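Local coordinates for putative hydrogenase (Pyrococcus furiosus, PDB 3LYU) that acts as a hydrogenase, the full-length protein probably binding FAD and a [2Fe-2S] cluster, of which the C-terminal alpha-beta domain is present, at the interface of chains A and B. Sequence-based numbering; all coordinates share one arbitrary frame. Chains: chain A/B, Putative hydrogenase.

The interface of chains A and B. Residues chain A 117, 120-121, 124; chain B 8-10, 32.
This patch belongs to a two-fold symmetric interface between two alpha-beta domains of the ferredoxin reductase-like family. Its twin lies elsewhere with the chains exchanged. The deposited assembly holds six copies, and the structure alone does not establish whether the pair forms in solution. The chains meet here by van der Waals packing, with no N or O within bonding reach of the other side. The N-terminal loop of chain B, residues 8 to 10, runs along helix 117-130 of chain A. B:Pro8 is the main contact of the loop and loses 79 Å² of surface. Its ring points at the helix backbone, with CG of B:Pro8 3.5 Å from the carbonyl O of A:Gln120. The A:Gln120 side chain meets the same ring only through its CB methylene. The neighbouring CD of B:Pro8 sits over the face of the A:Phe124 ring at its inner end, 3.8 Å from CG. That phenyl group is set anti to its backbone N (chi1 167°). A:Lys121 has CG anti to its carbonyl carbon and is extended beyond it. The A:Lys121 chain crosses B:Pro8 obliquely, and its methylenes pass alongside the carbonyl O, with CE 3.3 Å away. CG of A:Lys121 lies 3.4 Å from O of B:Pro8. An alanine here removes the methylenes from CG to CE beside this carbonyl and would probably loosen the loop on the helix. At the helix start, A:Val117 splits its two methyls between different partners. CG2 of A:Val117, anti to the backbone N, packs against O of B:Leu9 at 3.3 Å. CG1 occupies the crowded position between N and carbonyl carbon (chi1 63°). CG1 of A:Val117 lies 3.7 Å from the carboxylate OE2 of B:Glu32. The glutamate comes from helix 29-42, fully extended, and crosses the valine at about a right angle.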
loop_
_atom_site.group_PDB
_atom_site.type_symbol
_atom_site.label_atom_id
_atom_site.label_comp_id
_atom_site.label_asym_id
_atom_site.label_seq_id
_atom_site.Cartn_x
_atom_site.Cartn_y
_atom_site.Cartn_z
ATOM N N VAL A 117 -6.865 -13.322 -12.136
ATOM C CA VAL A 117 -7.605 -12.080 -11.959
ATOM C C VAL A 117 -8.888 -12.018 -12.785
ATOM O O VAL A 117 -9.742 -11.160 -12.565
ATOM C CB VAL A 117 -6.695 -10.863 -12.281
ATOM C CG1 VAL A 117 -6.279 -10.896 -13.726
ATOM C CG2 VAL A 117 -7.402 -9.562 -11.944
ATOM N N GLN A 120 -11.362 -13.774 -10.439
ATOM C CA GLN A 120 -11.565 -12.978 -9.249
ATOM C C GLN A 120 -12.611 -11.927 -9.552
ATOM O O GLN A 120 -13.382 -11.531 -8.684
ATOM C CB GLN A 120 -10.255 -12.325 -8.821
ATOM C CG GLN A 120 -9.207 -13.323 -8.400
ATOM C CD GLN A 120 -8.092 -12.693 -7.628
ATOM O OE1 GLN A 120 -7.338 -11.893 -8.158
ATOM N NE2 GLN A 120 -7.983 -13.042 -6.359
ATOM N N LYS A 121 -12.637 -11.481 -10.797
ATOM C CA LYS A 121 -13.598 -10.481 -11.225
ATOM C C LYS A 121 -14.979 -11.097 -11.286
ATOM O O LYS A 121 -15.930 -10.573 -10.717
ATOM C CB LYS A 121 -13.233 -9.954 -12.607
ATOM C CG LYS A 121 -11.999 -9.093 -12.658
ATOM C CD LYS A 121 -11.853 -8.478 -14.031
ATOM C CE LYS A 121 -10.711 -7.480 -14.072
ATOM N NZ LYS A 121 -10.603 -6.831 -15.416
ATOM N N PHE A 124 -16.263 -11.814 -7.978
ATOM C CA PHE A 124 -16.568 -10.595 -7.247
ATOM C C PHE A 124 -17.970 -10.100 -7.610
ATOM O O PHE A 124 -18.681 -9.534 -6.777
ATOM C CB PHE A 124 -15.514 -9.528 -7.563
ATOM C CG PHE A 124 -15.888 -8.143 -7.108
ATOM C CD1 PHE A 124 -16.569 -7.276 -7.965
ATOM C CD2 PHE A 124 -15.586 -7.712 -5.819
ATOM C CE1 PHE A 124 -16.946 -5.999 -7.548
ATOM C CE2 PHE A 124 -15.956 -6.439 -5.392
ATOM C CZ PHE A 124 -16.639 -5.580 -6.259
ATOM N N PRO B 8 -11.375 -6.335 -8.289
ATOM C CA PRO B 8 -10.011 -6.785 -8.571
ATOM C C PRO B 8 -9.553 -6.458 -9.978
ATOM O O PRO B 8 -10.286 -6.670 -10.945
ATOM C CB PRO B 8 -10.087 -8.287 -8.328
ATOM C CG PRO B 8 -11.455 -8.610 -8.748
ATOM C CD PRO B 8 -12.272 -7.492 -8.132
ATOM N N LEU B 9 -8.337 -5.937 -10.085
ATOM C CA LEU B 9 -7.770 -5.582 -11.381
ATOM C C LEU B 9 -6.419 -6.261 -11.595
ATOM O O LEU B 9 -5.884 -6.900 -10.683
ATOM C CB LEU B 9 -7.608 -4.065 -11.488
ATOM C CG LEU B 9 -8.884 -3.233 -11.379
ATOM C CD1 LEU B 9 -8.546 -1.795 -11.678
ATOM C CD2 LEU B 9 -9.943 -3.736 -12.356
ATOM N N GLY B 10 -5.873 -6.128 -12.801
ATOM C CA GLY B 10 -4.582 -6.729 -13.082
ATOM C C GLY B 10 -3.513 -6.082 -12.232
ATOM O O GLY B 10 -3.698 -4.985 -11.707
ATOM N N GLU B 32 -2.388 -13.155 -17.444
ATOM C CA GLU B 32 -2.223 -11.829 -16.874
ATOM C C GLU B 32 -0.962 -11.106 -17.353
ATOM O O GLU B 32 -0.989 -9.903 -17.598
ATOM C CB GLU B 32 -2.240 -11.934 -15.345
ATOM C CG GLU B 32 -2.274 -10.608 -14.622
ATOM C CD GLU B 32 -2.563 -10.760 -13.150
ATOM O OE1 GLU B 32 -2.530 -9.734 -12.423
ATOM O OE2 GLU B 32 -2.829 -11.907 -12.719
#